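Local coordinates for protein Ydr267cp (Saccharomyces cerevisiae, PDB 2HES) that serves as an essential seven-bladed WD40 propeller component of the cytosolic iron-sulfur protein assembly machinery, required for maturation of extramitochondrial iron-sulfur proteins, at residues 65-69 with 70-74; 159-163 with 164-168; 276-280 with 281-285. All coordinates share one frame; numbering follows the deposited sequence.

Contact 1: 65-69 with 70-74; sequences AWRPH and TSLLA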
loop_
_atom_site.group_PDB
_atom_site.type_symbol
_atom_site.label_atom_id
_atom_site.label_comp_id
_atom_site.label_asym_id
_atom_site.label_seq_id
_atom_site.Cartn_x
_atom_site.Cartn_y
_atom_site.Cartn_z
ATOM N N ALA A 65 -0.781 -8.034 -3.264
ATOM C CA ALA A 65 -2.101 -7.597 -2.829
ATOM C C ALA A 65 -3.160 -8.654 -3.126
ATOM O O ALA A 65 -3.201 -9.190 -4.255
ATOM C CB ALA A 65 -2.476 -6.331 -3.549
ATOM N N TRP A 66 -4.064 -8.821 -2.159
ATOM C CA TRP A 66 -5.188 -9.732 -2.283
ATOM C C TRP A 66 -6.332 -9.065 -3.044
ATOM O O TRP A 66 -6.680 -7.893 -2.788
ATOM C CB TRP A 66 -5.711 -10.093 -0.905
ATOM C CG TRP A 66 -4.815 -10.941 -0.080
ATOM C CD1 TRP A 66 -4.038 -10.526 0.942
ATOM C CD2 TRP A 66 -4.621 -12.363 -0.184
ATOM N NE1 TRP A 66 -3.365 -11.588 1.507
ATOM C CE2 TRP A 66 -3.711 -12.734 0.839
ATOM C CE3 TRP A 66 -5.138 -13.356 -1.019
ATOM C CZ2 TRP A 66 -3.298 -14.059 1.038
ATOM C CZ3 TRP A 66 -4.734 -14.682 -0.818
ATOM C CH2 TRP A 66 -3.830 -15.019 0.203
ATOM N N ARG A 67 -6.965 -9.828 -3.930
ATOM C CA ARG A 67 -8.212 -9.351 -4.494
ATOM C C ARG A 67 -9.240 -9.318 -3.340
ATOM O O ARG A 67 -9.526 -10.355 -2.731
ATOM C CB ARG A 67 -8.656 -10.257 -5.637
ATOM C CG ARG A 67 -9.925 -9.763 -6.324
ATOM C CD ARG A 67 -10.499 -10.832 -7.240
ATOM N NE ARG A 67 -10.937 -11.984 -6.454
ATOM C CZ ARG A 67 -11.640 -13.007 -6.926
ATOM N NH1 ARG A 67 -12.000 -13.033 -8.199
ATOM N NH2 ARG A 67 -11.965 -14.021 -6.115
ATOM N N PRO A 68 -9.765 -8.123 -2.999
ATOM C CA PRO A 68 -10.433 -7.926 -1.678
ATOM C C PRO A 68 -11.507 -8.952 -1.272
ATOM O O PRO A 68 -12.243 -9.465 -2.130
ATOM C CB PRO A 68 -11.030 -6.531 -1.800
ATOM C CG PRO A 68 -10.070 -5.840 -2.749
ATOM C CD PRO A 68 -9.747 -6.872 -3.784
ATOM N N HIS A 69 -11.568 -9.234 0.037
ATOM C CA HIS A 69 -12.471 -10.231 0.643
ATOM C C HIS A 69 -12.465 -11.606 -0.044
ATOM O O HIS A 69 -13.433 -12.370 0.064
ATOM C CB HIS A 69 -13.906 -9.677 0.784
ATOM C CG HIS A 69 -13.971 -8.332 1.447
ATOM N ND1 HIS A 69 -13.138 -7.972 2.487
ATOM C CD2 HIS A 69 -14.766 -7.258 1.212
ATOM C CE1 HIS A 69 -13.418 -6.736 2.864
ATOM N NE2 HIS A 69 -14.406 -6.282 2.112
ATOM N N THR A 70 -11.366 -11.911 -0.734
ATOM C CA THR A 70 -11.191 -13.169 -1.471
ATOM C C THR A 70 -9.849 -13.819 -1.106
ATOM O O THR A 70 -9.071 -13.272 -0.272
ATOM C CB THR A 70 -11.272 -12.943 -3.016
ATOM O OG1 THR A 70 -11.584 -14.166 -3.691
ATOM C CG2 THR A 70 -9.974 -12.474 -3.575
ATOM N N SER A 71 -9.574 -14.974 -1.715
ATOM C CA SER A 71 -8.258 -15.610 -1.583
ATOM C C SER A 71 -7.476 -15.772 -2.901
ATOM O O SER A 71 -6.714 -16.733 -3.076
ATOM C CB SER A 71 -8.348 -16.938 -0.808
ATOM O OG SER A 71 -9.445 -17.725 -1.243
ATOM N N LEU A 72 -7.647 -14.813 -3.812
ATOM C CA LEU A 72 -6.800 -14.672 -4.983
ATOM C C LEU A 72 -5.771 -13.565 -4.757
ATOM O O LEU A 72 -6.126 -12.499 -4.256
ATOM C CB LEU A 72 -7.638 -14.287 -6.181
ATOM C CG LEU A 72 -6.902 -14.026 -7.478
ATOM C CD1 LEU A 72 -6.940 -15.231 -8.367
ATOM C CD2 LEU A 72 -7.641 -12.843 -8.136
ATOM N N LEU A 73 -4.530 -13.814 -5.164
ATOM C CA LEU A 73 -3.389 -12.917 -4.842
ATOM C C LEU A 73 -2.609 -12.453 -6.060
ATOM O O LEU A 73 -2.304 -13.251 -6.949
ATOM C CB LEU A 73 -2.433 -13.636 -3.868
ATOM C CG LEU A 73 -1.094 -12.978 -3.515
ATOM C CD1 LEU A 73 -1.303 -11.798 -2.620
ATOM C CD2 LEU A 73 -0.198 -13.981 -2.778
ATOM N N ALA A 74 -2.228 -11.177 -6.079
ATOM C CA ALA A 74 -1.350 -10.644 -7.109
ATOM C C ALA A 74 0.016 -10.283 -6.512
ATOM O O ALA A 74 0.085 -9.858 -5.354
ATOM C CB ALA A 74 -2.013 -9.434 -7.802
#
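In the beta hairpin that links the first two strands of a WD40 propeller blade, W66 lies across L73 while a type II turn from R67 to T70 reverses the chain. The strands are held at A65 and A74, a hydrogen-bonded antiparallel pair with both N-O distances at 2.9 Å, and the ladder is extended by R67 N, which donates to L72 O (2.8 Å). P68 suits the first corner of the turn because its ring already fixes the phi needed there; H69 takes the second corner with positive phi, a place glycine usually fills.

W66 and L73 share one side of the sheet. The indole has CG anti to its own carbonyl carbon (chi1 -69°), which lays the six-membered ring over L73, with CB of L73 4.3 Å from the ring centroid in a CH-pi contact. I26 and A28 of the preceding blade pack against the same tryptophan, so a broad, flat side chain fits this seam between blades. A65 and A74 point to the other side, where W115 of the following blade packs on A74 and its NE1 bonds A65 O, which therefore accepts two N-H groups.

R67 reaches back over the turn. Its NH1 is taken by the carbonyl of E138. The modelled bond from R67 NH2 to T70 OG1 is very short, and the exact pose of the threonine is doubtful. The long aliphatic part of R67 passes L72, whose CD2 lies over one face of the guanidinium and meets R67 CD at 3.6 Å.

Contact 2: 159-163 with 164-168; sequences VIWHP and SEALL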
loop_
_atom_site.group_PDB
_atom_site.type_symbol
_atom_site.label_atom_id
_atom_site.label_comp_id
_atom_site.label_asym_id
_atom_site.label_seq_id
_atom_site.Cartn_x
_atom_site.Cartn_y
_atom_site.Cartn_z
ATOM N N VAL A 159 0.573 2.423 -5.566
ATOM C CA VAL A 159 -0.830 2.611 -5.998
ATOM C C VAL A 159 -1.762 2.078 -4.911
ATOM O O VAL A 159 -1.444 1.092 -4.220
ATOM C CB VAL A 159 -1.150 1.877 -7.353
ATOM C CG1 VAL A 159 -0.657 2.676 -8.467
ATOM C CG2 VAL A 159 -0.528 0.481 -7.394
ATOM N N ILE A 160 -2.913 2.732 -4.741
ATOM C CA ILE A 160 -3.938 2.253 -3.833
ATOM C C ILE A 160 -5.273 2.762 -4.302
ATOM O O ILE A 160 -5.373 3.863 -4.846
ATOM C CB ILE A 160 -3.666 2.597 -2.350
ATOM C CG1 ILE A 160 -4.487 1.703 -1.411
ATOM C CG2 ILE A 160 -3.856 4.138 -2.103
ATOM C CD1 ILE A 160 -4.002 1.755 0.017
ATOM N N TRP A 161 -6.286 1.903 -4.197
ATOM C CA TRP A 161 -7.641 2.347 -4.481
ATOM C C TRP A 161 -8.417 2.772 -3.244
ATOM O O TRP A 161 -8.185 2.263 -2.125
ATOM C CB TRP A 161 -8.445 1.210 -5.157
ATOM C CG TRP A 161 -7.868 0.712 -6.420
ATOM C CD1 TRP A 161 -6.799 -0.165 -6.580
ATOM C CD2 TRP A 161 -8.368 0.952 -7.742
ATOM N NE1 TRP A 161 -6.601 -0.443 -7.907
ATOM C CE2 TRP A 161 -7.538 0.231 -8.645
ATOM C CE3 TRP A 161 -9.439 1.699 -8.250
ATOM C CZ2 TRP A 161 -7.731 0.266 -10.035
ATOM C CZ3 TRP A 161 -9.600 1.774 -9.627
ATOM C CH2 TRP A 161 -8.758 1.048 -10.507
ATOM N N HIS A 162 -9.379 3.678 -3.466
ATOM C CA HIS A 162 -10.358 4.043 -2.452
ATOM C C HIS A 162 -11.122 2.766 -1.964
ATOM O O HIS A 162 -11.231 1.815 -2.737
ATOM C CB HIS A 162 -11.292 5.089 -3.055
ATOM C CG HIS A 162 -12.243 5.698 -2.071
ATOM N ND1 HIS A 162 -13.472 5.144 -1.759
ATOM C CD2 HIS A 162 -12.131 6.816 -1.311
ATOM C CE1 HIS A 162 -14.066 5.900 -0.859
ATOM N NE2 HIS A 162 -13.263 6.902 -0.549
ATOM N N PRO A 163 -11.592 2.732 -0.697
ATOM C CA PRO A 163 -12.247 1.536 -0.159
ATOM C C PRO A 163 -13.546 1.136 -0.866
ATOM O O PRO A 163 -13.936 -0.050 -0.750
ATOM C CB PRO A 163 -12.514 1.890 1.316
ATOM C CG PRO A 163 -12.498 3.407 1.354
ATOM C CD PRO A 163 -11.418 3.754 0.344
ATOM N N SER A 164 -14.165 2.090 -1.566
ATOM C CA SER A 164 -15.545 1.936 -2.128
ATOM C C SER A 164 -15.879 2.755 -3.393
ATOM O O SER A 164 -17.046 2.801 -3.842
ATOM C CB SER A 164 -16.563 2.348 -1.088
ATOM O OG SER A 164 -16.459 3.742 -0.874
ATOM N N GLU A 165 -14.917 3.483 -3.927
ATOM C CA GLU A 165 -15.124 4.131 -5.215
ATOM C C GLU A 165 -14.018 3.644 -6.148
ATOM O O GLU A 165 -13.015 3.144 -5.682
ATOM C CB GLU A 165 -15.089 5.641 -5.068
ATOM C CG GLU A 165 -16.045 6.193 -4.003
ATOM C CD GLU A 165 -17.464 6.352 -4.513
ATOM O OE1 GLU A 165 -17.645 6.746 -5.685
ATOM O OE2 GLU A 165 -18.407 6.089 -3.747
ATOM N N ALA A 166 -14.250 3.732 -7.459
ATOM C CA ALA A 166 -13.252 3.373 -8.459
ATOM C C ALA A 166 -12.371 4.628 -8.634
ATOM O O ALA A 166 -12.376 5.311 -9.660
ATOM C CB ALA A 166 -13.932 2.925 -9.770
ATOM N N LEU A 167 -11.634 4.914 -7.569
ATOM C CA LEU A 167 -10.709 6.047 -7.550
ATOM C C LEU A 167 -9.363 5.489 -7.115
ATOM O O LEU A 167 -9.279 4.729 -6.115
ATOM C CB LEU A 167 -11.239 7.027 -6.488
ATOM C CG LEU A 167 -10.782 8.469 -6.425
ATOM C CD1 LEU A 167 -11.202 9.176 -7.707
ATOM C CD2 LEU A 167 -11.371 9.198 -5.202
ATOM N N LEU A 168 -8.301 5.938 -7.796
ATOM C CA LEU A 168 -6.983 5.321 -7.636
ATOM C C LEU A 168 -6.030 6.464 -7.296
ATOM O O LEU A 168 -6.137 7.548 -7.889
ATOM C CB LEU A 168 -6.540 4.708 -8.957
ATOM C CG LEU A 168 -5.165 4.070 -8.936
ATOM C CD1 LEU A 168 -5.058 2.877 -8.027
ATOM C CD2 LEU A 168 -4.784 3.693 -10.370
HETATM O O HOH W 1 -11.840 0.642 -5.125
#
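H162 turns its imidazole toward S164 and E165 because CG stands anti to the backbone N (chi1 -172°), and L168 likewise sends CG away from its backbone N (chi1 178°), carrying CD1 over the indole of W161. The histidine ring then works as an acceptor. S164 N gives a hydrogen bond to H162 ND1 at 3.1 Å, approaching tilted from the ring plane, and E165 N adds a weak one to the same nitrogen. The bond from S164 N, with the weak one from E165 N, suggests that ND1 is the unprotonated nitrogen; histidine suits the place because its ring nitrogen can accept backbone N-H groups at the bend. The CB and CG of E165 run alongside the imidazole, with CG 3.6 Å from H162 ND1.

This is the hairpin between the first two strands, 156-161 and 167-172, of a WD40 blade. H162 N donates almost straight to L167 O (2.9 Å, 170°), just beyond the non-hydrogen-bonded pair W161 and L168. CD1 of L168 sits 3.6 Å from the centroid of the five-membered ring of W161, nearly on its normal, as a CH-pi contact. Y121 and A123 of the preceding blade pack against W161, whereas F205 and F212 of the following one meet H162 edge-to-face. A166 centres an inverse gamma turn, and a water donates to both H162 O (2.7 Å) and E165 O (2.8 Å), bridging the two arms of the bend.

Contact 3: 276-280 with 281-285; sequences YEEVD and GEWKV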
loop_
_atom_site.group_PDB
_atom_site.type_symbol
_atom_site.label_atom_id
_atom_site.label_comp_id
_atom_site.label_asym_id
_atom_site.label_seq_id
_atom_site.Cartn_x
_atom_site.Cartn_y
_atom_site.Cartn_z
ATOM N N TYR A 276 -1.741 8.290 14.978
ATOM C CA TYR A 276 -2.323 9.638 15.103
ATOM C C TYR A 276 -3.841 9.585 15.158
ATOM O O TYR A 276 -4.473 8.762 14.477
ATOM C CB TYR A 276 -1.942 10.482 13.891
ATOM C CG TYR A 276 -0.516 10.401 13.457
ATOM C CD1 TYR A 276 0.421 11.360 13.877
ATOM C CD2 TYR A 276 -0.072 9.372 12.607
ATOM C CE1 TYR A 276 1.743 11.308 13.425
ATOM C CE2 TYR A 276 1.254 9.311 12.153
ATOM C CZ TYR A 276 2.164 10.250 12.594
ATOM O OH TYR A 276 3.460 10.204 12.128
ATOM N N GLU A 277 -4.445 10.479 15.932
ATOM C CA GLU A 277 -5.896 10.482 16.068
ATOM C C GLU A 277 -6.406 11.907 15.826
ATOM O O GLU A 277 -5.760 12.861 16.250
ATOM C CB GLU A 277 -6.290 9.997 17.487
ATOM C CG GLU A 277 -7.780 9.973 17.724
ATOM C CD GLU A 277 -8.134 9.731 19.174
ATOM O OE1 GLU A 277 -7.400 10.229 20.068
ATOM O OE2 GLU A 277 -9.136 9.018 19.417
ATOM N N GLU A 278 -7.549 12.039 15.135
ATOM C CA GLU A 278 -8.152 13.336 14.814
ATOM C C GLU A 278 -9.304 13.576 15.775
ATOM O O GLU A 278 -10.286 12.814 15.797
ATOM C CB GLU A 278 -8.676 13.331 13.358
ATOM C CG GLU A 278 -9.038 14.685 12.816
ATOM C CD GLU A 278 -9.687 14.630 11.439
ATOM O OE1 GLU A 278 -10.375 13.621 11.139
ATOM O OE2 GLU A 278 -9.519 15.610 10.690
ATOM N N VAL A 279 -9.179 14.635 16.567
ATOM C CA VAL A 279 -10.211 15.008 17.533
ATOM C C VAL A 279 -10.424 16.503 17.437
ATOM O O VAL A 279 -9.455 17.268 17.459
ATOM C CB VAL A 279 -9.787 14.668 18.977
ATOM C CG1 VAL A 279 -10.963 14.880 19.942
ATOM C CG2 VAL A 279 -9.247 13.250 19.094
ATOM N N ASP A 280 -11.686 16.928 17.337
ATOM C CA ASP A 280 -12.014 18.358 17.294
ATOM C C ASP A 280 -11.287 19.075 16.171
ATOM O O ASP A 280 -10.844 20.219 16.326
ATOM C CB ASP A 280 -11.673 19.035 18.628
ATOM C CG ASP A 280 -12.496 18.508 19.785
ATOM O OD1 ASP A 280 -13.518 17.799 19.576
ATOM O OD2 ASP A 280 -12.113 18.831 20.932
ATOM N N GLY A 281 -11.153 18.389 15.040
ATOM C CA GLY A 281 -10.507 18.946 13.849
ATOM C C GLY A 281 -8.985 19.101 13.907
ATOM O O GLY A 281 -8.402 19.852 13.125
ATOM N N GLU A 282 -8.329 18.400 14.820
ATOM C CA GLU A 282 -6.871 18.508 14.910
ATOM C C GLU A 282 -6.267 17.130 15.106
ATOM O O GLU A 282 -6.884 16.289 15.734
ATOM C CB GLU A 282 -6.449 19.471 16.045
ATOM C CG GLU A 282 -6.726 20.962 15.758
ATOM C CD GLU A 282 -6.168 21.937 16.813
ATOM O OE1 GLU A 282 -5.063 21.698 17.361
ATOM O OE2 GLU A 282 -6.834 22.970 17.088
ATOM N N TRP A 283 -5.087 16.894 14.534
ATOM C CA TRP A 283 -4.380 15.644 14.721
ATOM C C TRP A 283 -3.376 15.716 15.883
ATOM O O TRP A 283 -2.662 16.734 16.070
ATOM C CB TRP A 283 -3.637 15.220 13.441
ATOM C CG TRP A 283 -4.546 14.865 12.287
ATOM C CD1 TRP A 283 -4.967 15.705 11.290
ATOM C CD2 TRP A 283 -5.156 13.604 12.029
ATOM N NE1 TRP A 283 -5.781 15.028 10.416
ATOM C CE2 TRP A 283 -5.908 13.732 10.845
ATOM C CE3 TRP A 283 -5.092 12.350 12.655
ATOM C CZ2 TRP A 283 -6.660 12.660 10.301
ATOM C CZ3 TRP A 283 -5.829 11.301 12.128
ATOM C CH2 TRP A 283 -6.585 11.456 10.940
ATOM N N LYS A 284 -3.304 14.625 16.640
ATOM C CA LYS A 284 -2.312 14.447 17.696
ATOM C C LYS A 284 -1.713 13.072 17.542
ATOM O O LYS A 284 -2.362 12.167 17.029
ATOM C CB LYS A 284 -2.959 14.535 19.079
ATOM C CG LYS A 284 -3.405 15.937 19.438
ATOM C CD LYS A 284 -3.840 16.043 20.911
ATOM C CE LYS A 284 -4.299 17.492 21.206
ATOM N NZ LYS A 284 -5.264 17.633 22.357
ATOM N N VAL A 285 -0.468 12.914 17.984
ATOM C CA VAL A 285 0.105 11.600 18.163
ATOM C C VAL A 285 -0.663 10.887 19.268
ATOM O O VAL A 285 -0.715 11.360 20.429
ATOM C CB VAL A 285 1.622 11.678 18.481
ATOM C CG1 VAL A 285 2.179 10.290 18.762
ATOM C CG2 VAL A 285 2.375 12.387 17.341
HETATM O O HOH W 2 -6.324 14.514 18.323
#
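E278 and W283 face each other across the tip of a beta hairpin formed by the outer two strands, 273-279 and 282-289, of a WD40 blade. Backbone hydrogen bonds set the register. E277 pairs with K284 and V279 with E282, each couple joined in both directions; V279 N to E282 O spans 2.9 Å. The return bond from E282 N to V279 O closes a type I' turn, whose two corners, D280 and G281, both have positive phi. Glycine suits the second corner because it tolerates that conformation easily, and a CB there would crowd D280 O.

The side chains meet first in a CH-pi contact. E278 CB lies 3.5 Å from the centroid of the six-membered ring of W283, almost exactly on the ring normal. With CG anti to the backbone N (chi1 -167°) and the chain extended beyond it, the glutamate runs on over the indole, leaving its carboxylate stacked at 14° to the ring plane. The CE3-CZ3 edge of the ring comes up to Y276, CE3 lying 3.9 Å from Y276 CB, with Y276 O near the ring plane. With an alanine in place of W283, a gap would probably open beside Y276 and the E278 chain would be likely to turn more freely.

Charge enters through E278 alone among these stacked groups. Its carboxylate lies flat on the indole and still reaches R213 of the preceding blade, OE2 forming a salt bridge; the aromatic surface thus probably steadies the glutamate in a position from which it ties two blades together.

How the contacts relate
The three hairpins follow one another along the chain, in WD repeats 2, 4 and 6, and each belongs to a different four-stranded antiparallel sheet, or blade, of the propeller. Contacts 1 and 2 turn between the first and second strands of their blades, and their centres are about 15 Å apart, with nearest atoms about 7 Å apart; the blade containing strands 110-115 and 121-126 stands between them and touches both. Contact 3 joins the third and fourth strands of its blade and lies farther out, about 23 Å from the chain centre, and about 24 Å and 32 Å, centre to centre, from contacts 2 and 1. Equivalent turns thus recur toward the middle, while contact 3 marks the periphery.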